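PDB 4RTB: HydG protein from Carboxydothermus hydrogenoformans, which matures [FeFe]-hydrogenase as a radical SAM CO/CN synthase of the lyase class, binding a [4Fe-4S] cluster and S-adenosylmethionine. Local coordinates for residues E75-L80 / S302-K307; W82-V87 / V337-S342; L332-V337 / I383-L388. All coordinates share one frame; numbering follows the deposited sequence.

Contact 1. Residues E75-L80 / S302-K307; sequences ELDQIL and SDHKFK
Asp77 and His304 are the sole pair to meet between residues 75-80 and 302-307; only the ends of their side chains bridge the 9.1 Å between Asp77 CA and His304 CA, the nearest such pair. Along 302-307, Ser302 comes first, at the N-cap: its OG accepts from Lys305 N at 3.2 Å, with an N-H...O angle of 158°, and starts helix 303-316. Asp303 follows, salt-bridged to Arg286. His304 then reaches across. With its CG anti to the backbone N (chi1 -175°), the imidazole extends away from its own helix and presents NE2 as donor to Asp77 OD2. The carboxylate oxygen lies at the ring edge, near the ring plane, and the two planes are 34° apart. This is a His-carboxylate hydrogen bond; its modelled NE2 to OD2 length of 2.3 Å is doubtfully short at this resolution. It ties the N-terminal helix 74-91, which leads into the first strand 95-105, to helix 303-316 of the TIM barrel. Further along, Lys305 makes a cation-pi contact with Phe69, while Phe306 turns to Leu336 of helix 330-339. Lys307 packs against Leu332 and Leu336 of that same helix.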
loop_
_atom_site.group_PDB
_atom_site.type_symbol
_atom_site.label_atom_id
_atom_site.label_comp_id
_atom_site.label_asym_id
_atom_site.label_seq_id
_atom_site.Cartn_x
_atom_site.Cartn_y
_atom_site.Cartn_z
ATOM N N GLU A 75 24.203 -0.036 15.635
ATOM C CA GLU A 75 24.417 -1.384 15.119
ATOM C C GLU A 75 23.104 -2.019 14.683
ATOM O O GLU A 75 22.975 -2.481 13.548
ATOM C CB GLU A 75 25.097 -2.264 16.173
ATOM N N LEU A 76 22.131 -2.018 15.591
ATOM C CA LEU A 76 20.824 -2.624 15.353
ATOM C C LEU A 76 20.133 -2.056 14.114
ATOM O O LEU A 76 19.640 -2.802 13.270
ATOM C CB LEU A 76 19.928 -2.435 16.577
ATOM C CG LEU A 76 18.515 -3.008 16.494
ATOM C CD1 LEU A 76 18.553 -4.528 16.433
ATOM C CD2 LEU A 76 17.680 -2.529 17.673
ATOM N N ASP A 77 20.106 -0.731 14.008
ATOM C CA ASP A 77 19.445 -0.068 12.890
ATOM C C ASP A 77 20.161 -0.346 11.572
ATOM O O ASP A 77 19.517 -0.629 10.558
ATOM C CB ASP A 77 19.356 1.440 13.143
ATOM C CG ASP A 77 18.562 1.773 14.392
ATOM O OD1 ASP A 77 18.273 0.844 15.177
ATOM O OD2 ASP A 77 18.242 2.961 14.600
ATOM N N GLN A 78 21.490 -0.272 11.591
ATOM C CA GLN A 78 22.285 -0.528 10.392
ATOM C C GLN A 78 22.128 -1.961 9.871
ATOM O O GLN A 78 21.956 -2.171 8.665
ATOM C CB GLN A 78 23.764 -0.231 10.660
ATOM C CG GLN A 78 24.232 1.152 10.212
ATOM C CD GLN A 78 23.823 2.270 11.158
ATOM O OE1 GLN A 78 22.658 2.392 11.535
ATOM N NE2 GLN A 78 24.790 3.096 11.545
ATOM N N ILE A 79 22.183 -2.942 10.770
ATOM C CA ILE A 79 22.045 -4.337 10.356
ATOM C C ILE A 79 20.601 -4.636 9.935
ATOM O O ILE A 79 20.362 -5.415 9.004
ATOM C CB ILE A 79 22.496 -5.322 11.475
ATOM C CG1 ILE A 79 22.466 -6.771 10.975
ATOM C CG2 ILE A 79 21.641 -5.178 12.725
ATOM C CD1 ILE A 79 23.398 -7.051 9.817
ATOM N N LEU A 80 19.645 -3.997 10.605
ATOM C CA LEU A 80 18.239 -4.129 10.243
ATOM C C LEU A 80 18.008 -3.648 8.817
ATOM O O LEU A 80 17.441 -4.370 7.992
ATOM C CB LEU A 80 17.355 -3.345 11.215
ATOM C CG LEU A 80 15.884 -3.128 10.848
ATOM C CD1 LEU A 80 15.126 -4.445 10.788
ATOM C CD2 LEU A 80 15.229 -2.171 11.834
ATOM N N SER A 302 8.661 9.443 13.405
ATOM C CA SER A 302 9.907 9.965 12.858
ATOM C C SER A 302 10.299 9.202 11.599
ATOM O O SER A 302 9.939 8.036 11.430
ATOM C CB SER A 302 11.029 9.898 13.897
ATOM O OG SER A 302 11.447 8.561 14.127
ATOM N N ASP A 303 11.026 9.881 10.714
ATOM C CA ASP A 303 11.488 9.296 9.458
ATOM C C ASP A 303 12.278 8.019 9.696
ATOM O O ASP A 303 12.080 7.010 9.010
ATOM C CB ASP A 303 12.348 10.297 8.687
ATOM C CG ASP A 303 11.521 11.325 7.945
ATOM O OD1 ASP A 303 10.572 10.926 7.239
ATOM O OD2 ASP A 303 11.817 12.530 8.068
ATOM N N HIS A 304 13.174 8.076 10.673
ATOM C CA HIS A 304 13.979 6.925 11.046
ATOM C C HIS A 304 13.098 5.748 11.457
ATOM O O HIS A 304 13.243 4.635 10.939
ATOM C CB HIS A 304 14.932 7.289 12.183
ATOM C CG HIS A 304 15.883 6.194 12.539
ATOM N ND1 HIS A 304 16.985 5.890 11.768
ATOM C CD2 HIS A 304 15.893 5.322 13.574
ATOM C CE1 HIS A 304 17.637 4.882 12.317
ATOM N NE2 HIS A 304 16.995 4.518 13.413
ATOM N N LYS A 305 12.184 6.005 12.385
ATOM C CA LYS A 305 11.285 4.967 12.870
ATOM C C LYS A 305 10.417 4.429 11.737
ATOM O O LYS A 305 10.141 3.239 11.685
ATOM C CB LYS A 305 10.412 5.496 14.009
ATOM C CG LYS A 305 10.596 4.741 15.319
ATOM C CD LYS A 305 10.685 5.693 16.501
ATOM C CE LYS A 305 10.781 4.933 17.818
ATOM N NZ LYS A 305 11.907 3.957 17.828
ATOM N N PHE A 306 10.010 5.306 10.825
ATOM C CA PHE A 306 9.249 4.900 9.646
ATOM C C PHE A 306 10.029 3.881 8.813
ATOM O O PHE A 306 9.517 2.798 8.477
ATOM C CB PHE A 306 8.905 6.120 8.792
ATOM C CG PHE A 306 7.744 5.907 7.869
ATOM C CD1 PHE A 306 6.688 5.092 8.240
ATOM C CD2 PHE A 306 7.706 6.520 6.627
ATOM C CE1 PHE A 306 5.613 4.895 7.395
ATOM C CE2 PHE A 306 6.638 6.327 5.774
ATOM C CZ PHE A 306 5.588 5.512 6.158
ATOM N N LYS A 307 11.271 4.240 8.488
ATOM C CA LYS A 307 12.172 3.345 7.769
ATOM C C LYS A 307 12.282 2.017 8.514
ATOM O O LYS A 307 12.325 0.947 7.898
ATOM C CB LYS A 307 13.547 3.996 7.594
ATOM C CG LYS A 307 13.536 5.216 6.674
ATOM C CD LYS A 307 14.517 6.303 7.123
ATOM C CE LYS A 307 15.967 5.941 6.837
ATOM N NZ LYS A 307 16.885 7.078 7.150
#

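Contact 2. Residues W82-V87 / V337-S342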
loop_
_atom_site.group_PDB
_atom_site.type_symbol
_atom_site.label_atom_id
_atom_site.label_comp_id
_atom_site.label_asym_id
_atom_site.label_seq_id
_atom_site.Cartn_x
_atom_site.Cartn_y
_atom_site.Cartn_z
ATOM N N TRP A 82 20.223 -3.137 6.497
ATOM C CA TRP A 82 21.007 -4.002 5.621
ATOM C C TRP A 82 20.210 -5.242 5.205
ATOM O O TRP A 82 20.056 -5.531 4.006
ATOM C CB TRP A 82 22.304 -4.403 6.326
ATOM C CG TRP A 82 23.291 -5.116 5.464
ATOM C CD1 TRP A 82 24.044 -4.579 4.461
ATOM C CD2 TRP A 82 23.657 -6.496 5.544
ATOM N NE1 TRP A 82 24.847 -5.542 3.904
ATOM C CE2 TRP A 82 24.629 -6.730 4.554
ATOM C CE3 TRP A 82 23.251 -7.560 6.357
ATOM C CZ2 TRP A 82 25.203 -7.983 4.351
ATOM C CZ3 TRP A 82 23.821 -8.803 6.156
ATOM C CH2 TRP A 82 24.788 -9.004 5.163
ATOM N N GLN A 83 19.686 -5.953 6.200
ATOM C CA GLN A 83 18.860 -7.129 5.942
ATOM C C GLN A 83 17.619 -6.795 5.116
ATOM O O GLN A 83 17.248 -7.550 4.216
ATOM C CB GLN A 83 18.443 -7.789 7.254
ATOM C CG GLN A 83 19.235 -9.037 7.581
ATOM C CD GLN A 83 19.099 -10.105 6.514
ATOM O OE1 GLN A 83 18.025 -10.295 5.942
ATOM N NE2 GLN A 83 20.193 -10.806 6.236
ATOM N N ALA A 84 16.985 -5.668 5.426
ATOM C CA ALA A 84 15.795 -5.237 4.699
ATOM C C ALA A 84 16.085 -5.065 3.208
ATOM O O ALA A 84 15.358 -5.599 2.361
ATOM C CB ALA A 84 15.254 -3.945 5.287
ATOM N N ARG A 85 17.150 -4.329 2.896
ATOM C CA ARG A 85 17.549 -4.108 1.508
ATOM C C ARG A 85 17.897 -5.429 0.832
ATOM O O ARG A 85 17.581 -5.637 -0.348
ATOM C CB ARG A 85 18.742 -3.145 1.422
ATOM C CG ARG A 85 18.509 -1.779 2.062
ATOM C CD ARG A 85 19.637 -0.792 1.752
ATOM N NE ARG A 85 19.347 0.534 2.299
ATOM C CZ ARG A 85 20.175 1.235 3.067
ATOM N NH1 ARG A 85 21.369 0.749 3.382
ATOM N NH2 ARG A 85 19.810 2.428 3.517
ATOM N N LYS A 86 18.542 -6.321 1.579
ATOM C CA LYS A 86 18.934 -7.605 1.008
ATOM C C LYS A 86 17.705 -8.421 0.617
ATOM O O LYS A 86 17.651 -8.995 -0.471
ATOM C CB LYS A 86 19.809 -8.396 1.981
ATOM C CG LYS A 86 20.621 -9.487 1.304
ATOM C CD LYS A 86 22.087 -9.404 1.690
ATOM C CE LYS A 86 22.351 -10.140 2.988
ATOM N NZ LYS A 86 22.160 -11.607 2.825
ATOM N N VAL A 87 16.717 -8.451 1.505
ATOM C CA VAL A 87 15.472 -9.178 1.273
ATOM C C VAL A 87 14.662 -8.594 0.113
ATOM O O VAL A 87 14.194 -9.329 -0.776
ATOM C CB VAL A 87 14.605 -9.182 2.546
ATOM C CG1 VAL A 87 13.213 -9.713 2.254
ATOM C CG2 VAL A 87 15.281 -9.995 3.643
ATOM N N VAL A 337 11.728 2.699 -0.824
ATOM C CA VAL A 337 11.711 1.718 -1.903
ATOM C C VAL A 337 12.915 0.777 -1.762
ATOM O O VAL A 337 12.783 -0.434 -1.947
ATOM C CB VAL A 337 11.711 2.386 -3.299
ATOM C CG1 VAL A 337 11.788 1.337 -4.394
ATOM C CG2 VAL A 337 10.465 3.247 -3.474
ATOM N N GLU A 338 14.075 1.334 -1.413
ATOM C CA GLU A 338 15.273 0.530 -1.147
ATOM C C GLU A 338 15.050 -0.475 -0.014
ATOM O O GLU A 338 15.527 -1.612 -0.079
ATOM C CB GLU A 338 16.471 1.428 -0.794
ATOM C CG GLU A 338 17.331 1.889 -1.970
ATOM C CD GLU A 338 18.397 2.903 -1.557
ATOM O OE1 GLU A 338 19.243 2.579 -0.693
ATOM O OE2 GLU A 338 18.383 4.031 -2.097
ATOM N N LEU A 339 14.327 -0.051 1.020
ATOM C CA LEU A 339 14.227 -0.835 2.250
ATOM C C LEU A 339 13.058 -1.826 2.319
ATOM O O LEU A 339 12.990 -2.624 3.255
ATOM C CB LEU A 339 14.149 0.102 3.457
ATOM C CG LEU A 339 15.470 0.398 4.170
ATOM C CD1 LEU A 339 16.326 1.352 3.358
ATOM C CD2 LEU A 339 15.217 0.950 5.560
ATOM N N GLY A 340 12.139 -1.787 1.357
ATOM C CA GLY A 340 11.070 -2.774 1.347
ATOM C C GLY A 340 9.822 -2.489 0.528
ATOM O O GLY A 340 9.148 -3.417 0.076
ATOM N N VAL A 341 9.505 -1.210 0.354
ATOM C CA VAL A 341 8.324 -0.792 -0.397
ATOM C C VAL A 341 8.328 -1.357 -1.816
ATOM O O VAL A 341 9.326 -1.255 -2.525
ATOM C CB VAL A 341 8.230 0.746 -0.459
ATOM C CG1 VAL A 341 7.187 1.191 -1.471
ATOM C CG2 VAL A 341 7.935 1.315 0.920
ATOM N N SER A 342 7.214 -1.956 -2.227
ATOM C CA SER A 342 7.123 -2.556 -3.555
ATOM C C SER A 342 6.049 -1.899 -4.416
ATOM O O SER A 342 5.981 -2.141 -5.623
ATOM C CB SER A 342 6.853 -4.057 -3.440
ATOM O OG SER A 342 5.676 -4.305 -2.694
#
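Ala84 and Arg85 meet Glu338 and Leu339 where helix 74-91, ahead of the first strand, packs on the C-terminal end of helix 330-339 in the TIM barrel's outer layer. The backbones run close here: Arg85 CA is 4.7 Å from Leu339 CA, and the Arg85 CA hydrogen points at Glu338 O, with CA to O at 3.6 Å and an angle of 151° at the hydrogen. The small Ala84 next to it is consistent with this closeness; its CB lies 3.3 Å from Leu339 O. Leu339 otherwise leans on Lys307 and Val310 of helix 303-316. Arg85 carries most of the side-chain contact. Its CG stands opposite the carbonyl carbon (chi1 -57°), and the chain then runs extended from CG to NE, passing the Glu338 carbonyl and bringing the guanidinium up to Leu339 CD1. Glu338, extended beyond CG, delivers OE1 to 3.6 Å from Arg85 NE, a long salt bridge. The planes of guanidinium and carboxylate are turned 47° apart and the oxygen sits well out of the guanidinium plane, so the attraction is one of charge, with no N-H directed at it. With an alanine in place of Arg85, Glu338 would probably lose its cationic mate in this contact and Leu339 CD1 the chain lying against it. Gly340, just past the helix, has a positive phi and backbone angles at which a side chain would collide with the Leu339 carbonyl oxygen.

Contact 3. Residues L332-V337 / I383-L388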
loop_
_atom_site.group_PDB
_atom_site.type_symbol
_atom_site.label_atom_id
_atom_site.label_comp_id
_atom_site.label_asym_id
_atom_site.label_seq_id
_atom_site.Cartn_x
_atom_site.Cartn_y
_atom_site.Cartn_z
ATOM N N LEU A 332 13.395 10.415 0.685
ATOM C CA LEU A 332 12.944 9.414 1.640
ATOM C C LEU A 332 12.148 8.328 0.939
ATOM O O LEU A 332 12.289 7.149 1.250
ATOM C CB LEU A 332 12.096 10.050 2.735
ATOM C CG LEU A 332 11.539 9.009 3.703
ATOM C CD1 LEU A 332 12.618 8.557 4.672
ATOM C CD2 LEU A 332 10.340 9.551 4.442
ATOM N N ARG A 333 11.308 8.748 -0.001
ATOM C CA ARG A 333 10.490 7.845 -0.804
ATOM C C ARG A 333 11.316 6.698 -1.388
ATOM O O ARG A 333 10.994 5.519 -1.187
ATOM C CB ARG A 333 9.797 8.637 -1.920
ATOM C CG ARG A 333 8.824 7.853 -2.777
ATOM C CD ARG A 333 9.218 7.918 -4.244
ATOM N NE ARG A 333 8.968 9.217 -4.862
ATOM C CZ ARG A 333 9.671 9.699 -5.884
ATOM N NH1 ARG A 333 10.675 8.995 -6.391
ATOM N NH2 ARG A 333 9.380 10.889 -6.394
ATOM N N ASP A 334 12.397 7.040 -2.082
ATOM C CA ASP A 334 13.198 6.015 -2.741
ATOM C C ASP A 334 14.101 5.254 -1.764
ATOM O O ASP A 334 14.540 4.140 -2.060
ATOM C CB ASP A 334 14.013 6.643 -3.870
ATOM C CG ASP A 334 13.127 7.227 -4.958
ATOM O OD1 ASP A 334 13.531 8.212 -5.608
ATOM O OD2 ASP A 334 12.013 6.702 -5.155
ATOM N N GLU A 335 14.365 5.841 -0.597
ATOM C CA GLU A 335 15.014 5.098 0.481
ATOM C C GLU A 335 14.074 3.992 0.962
ATOM O O GLU A 335 14.494 2.855 1.186
ATOM C CB GLU A 335 15.397 6.016 1.649
ATOM C CG GLU A 335 16.904 6.162 1.863
ATOM C CD GLU A 335 17.281 6.426 3.315
ATOM O OE1 GLU A 335 16.904 7.488 3.855
ATOM O OE2 GLU A 335 17.959 5.564 3.917
ATOM N N LEU A 336 12.798 4.334 1.107
ATOM C CA LEU A 336 11.781 3.374 1.512
ATOM C C LEU A 336 11.618 2.302 0.441
ATOM O O LEU A 336 11.401 1.131 0.758
ATOM C CB LEU A 336 10.448 4.076 1.782
ATOM C CG LEU A 336 10.474 5.116 2.906
ATOM C CD1 LEU A 336 9.175 5.903 2.952
ATOM C CD2 LEU A 336 10.759 4.458 4.248
ATOM N N VAL A 337 11.728 2.699 -0.824
ATOM C CA VAL A 337 11.711 1.718 -1.903
ATOM C C VAL A 337 12.915 0.777 -1.762
ATOM O O VAL A 337 12.783 -0.434 -1.947
ATOM C CB VAL A 337 11.711 2.386 -3.299
ATOM C CG1 VAL A 337 11.788 1.337 -4.394
ATOM C CG2 VAL A 337 10.465 3.247 -3.474
ATOM N N ILE A 383 14.305 5.980 -12.449
ATOM C CA ILE A 383 15.203 5.328 -13.383
ATOM C C ILE A 383 16.645 5.747 -13.108
ATOM O O ILE A 383 17.580 5.004 -13.410
ATOM C CB ILE A 383 14.811 5.639 -14.850
ATOM C CG1 ILE A 383 14.938 4.388 -15.716
ATOM C CG2 ILE A 383 15.638 6.781 -15.429
ATOM C CD1 ILE A 383 14.616 4.635 -17.164
ATOM N N ASP A 384 16.825 6.924 -12.514
ATOM C CA ASP A 384 18.169 7.378 -12.170
ATOM C C ASP A 384 18.666 6.768 -10.858
ATOM O O ASP A 384 19.871 6.604 -10.665
ATOM C CB ASP A 384 18.221 8.904 -12.097
ATOM C CG ASP A 384 18.906 9.519 -13.305
ATOM O OD1 ASP A 384 20.109 9.849 -13.207
ATOM O OD2 ASP A 384 18.244 9.666 -14.353
ATOM N N LYS A 385 17.742 6.427 -9.965
ATOM C CA LYS A 385 18.107 5.773 -8.708
ATOM C C LYS A 385 18.241 4.261 -8.904
ATOM O O LYS A 385 18.389 3.508 -7.939
ATOM C CB LYS A 385 17.082 6.084 -7.610
ATOM C CG LYS A 385 16.805 7.570 -7.428
ATOM C CD LYS A 385 16.685 7.968 -5.962
ATOM C CE LYS A 385 16.409 9.462 -5.819
ATOM N NZ LYS A 385 16.122 9.854 -4.408
ATOM N N GLY A 386 18.183 3.829 -10.163
ATOM C CA GLY A 386 18.446 2.446 -10.518
ATOM C C GLY A 386 17.256 1.516 -10.395
ATOM O O GLY A 386 17.413 0.293 -10.414
ATOM N N PHE A 387 16.063 2.092 -10.285
ATOM C CA PHE A 387 14.845 1.315 -10.065
ATOM C C PHE A 387 14.096 0.997 -11.359
ATOM O O PHE A 387 14.205 1.722 -12.349
ATOM C CB PHE A 387 13.918 2.057 -9.101
ATOM C CG PHE A 387 14.443 2.139 -7.696
ATOM C CD1 PHE A 387 14.284 3.296 -6.951
ATOM C CD2 PHE A 387 15.083 1.055 -7.115
ATOM C CE1 PHE A 387 14.761 3.376 -5.653
ATOM C CE2 PHE A 387 15.563 1.129 -5.817
ATOM C CZ PHE A 387 15.401 2.290 -5.087
ATOM N N LEU A 388 13.333 -0.093 -11.333
ATOM C CA LEU A 388 12.540 -0.523 -12.480
ATOM C C LEU A 388 11.056 -0.244 -12.238
ATOM O O LEU A 388 10.401 -0.959 -11.476
ATOM C CB LEU A 388 12.758 -2.015 -12.751
ATOM C CG LEU A 388 12.591 -2.596 -14.161
ATOM C CD1 LEU A 388 11.894 -3.946 -14.081
ATOM C CD2 LEU A 388 11.843 -1.662 -15.108
#
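Asp334 and Lys385 have their CA atoms 7.7 Å apart, and Val337 and Phe387 follow at 8.8 Å, so one helical turn of 332-337 faces a chain that is leaving its helix. Lys385 is the first residue to depart from helical angles after helix 375-384; Gly386, with phi 85°, makes the turn, and Leu388 begins strand 388-390, which pairs in parallel with 95-105. The segment thus connects helix 375-384 to this short strand, an extra one beside the start of 95-105, and lies against helix 330-339 of the TIM barrel. In the side chains, the Phe387 ring has a contact over each face. Val337 CG1 sits over one face, 3.8 Å from the ring centroid and 12° off the ring normal, a CH-pi contact; it gets there because CG1 is anti to the backbone N (chi1 176°). Over the centre of the opposite face lies the carbonyl O of Lys385. At the ring edge are Asp334 CB, 3.8 Å from Phe387 CE1, and Asp334 O. Beside the ring, the Lys385 chain bends at its second torsion and crosses Asp334 at about a right angle, bringing NZ to 3.3 Å from OD1. The other oxygen, OD2, takes a fairly straight bond from Arg333 NH1 at 2.9 Å, met on the syn side but somewhat out of the carboxylate plane. Each oxygen of the buried Asp334 therefore has a cationic partner, which probably favours its ionised form and may offset the repulsion between Arg333 and Lys385.

How the contacts relate
The three contacts trace a chain of helices round the outside of the barrel, on 74-91, 303-316, 330-339 and the end of 375-384. Contacts 1 and 2 both use helix 74-91, with centres 12 Å apart; contacts 2 and 3 both use helix 330-339 and share Val337, 11 Å apart; contacts 1 and 3 lie 18 Å apart. In sequence, contact 1 closes before contact 3 opens, whereas contact 2 crosses both. Between contacts 1 and 3, Lys307 NZ and Glu335 OE1 form a weak ion pair. Helix 74-91 meets segments more than 200 residues later, so this N-terminal helix is packed onto the last part of the barrel's outer layer, away from the cluster and cofactor sites.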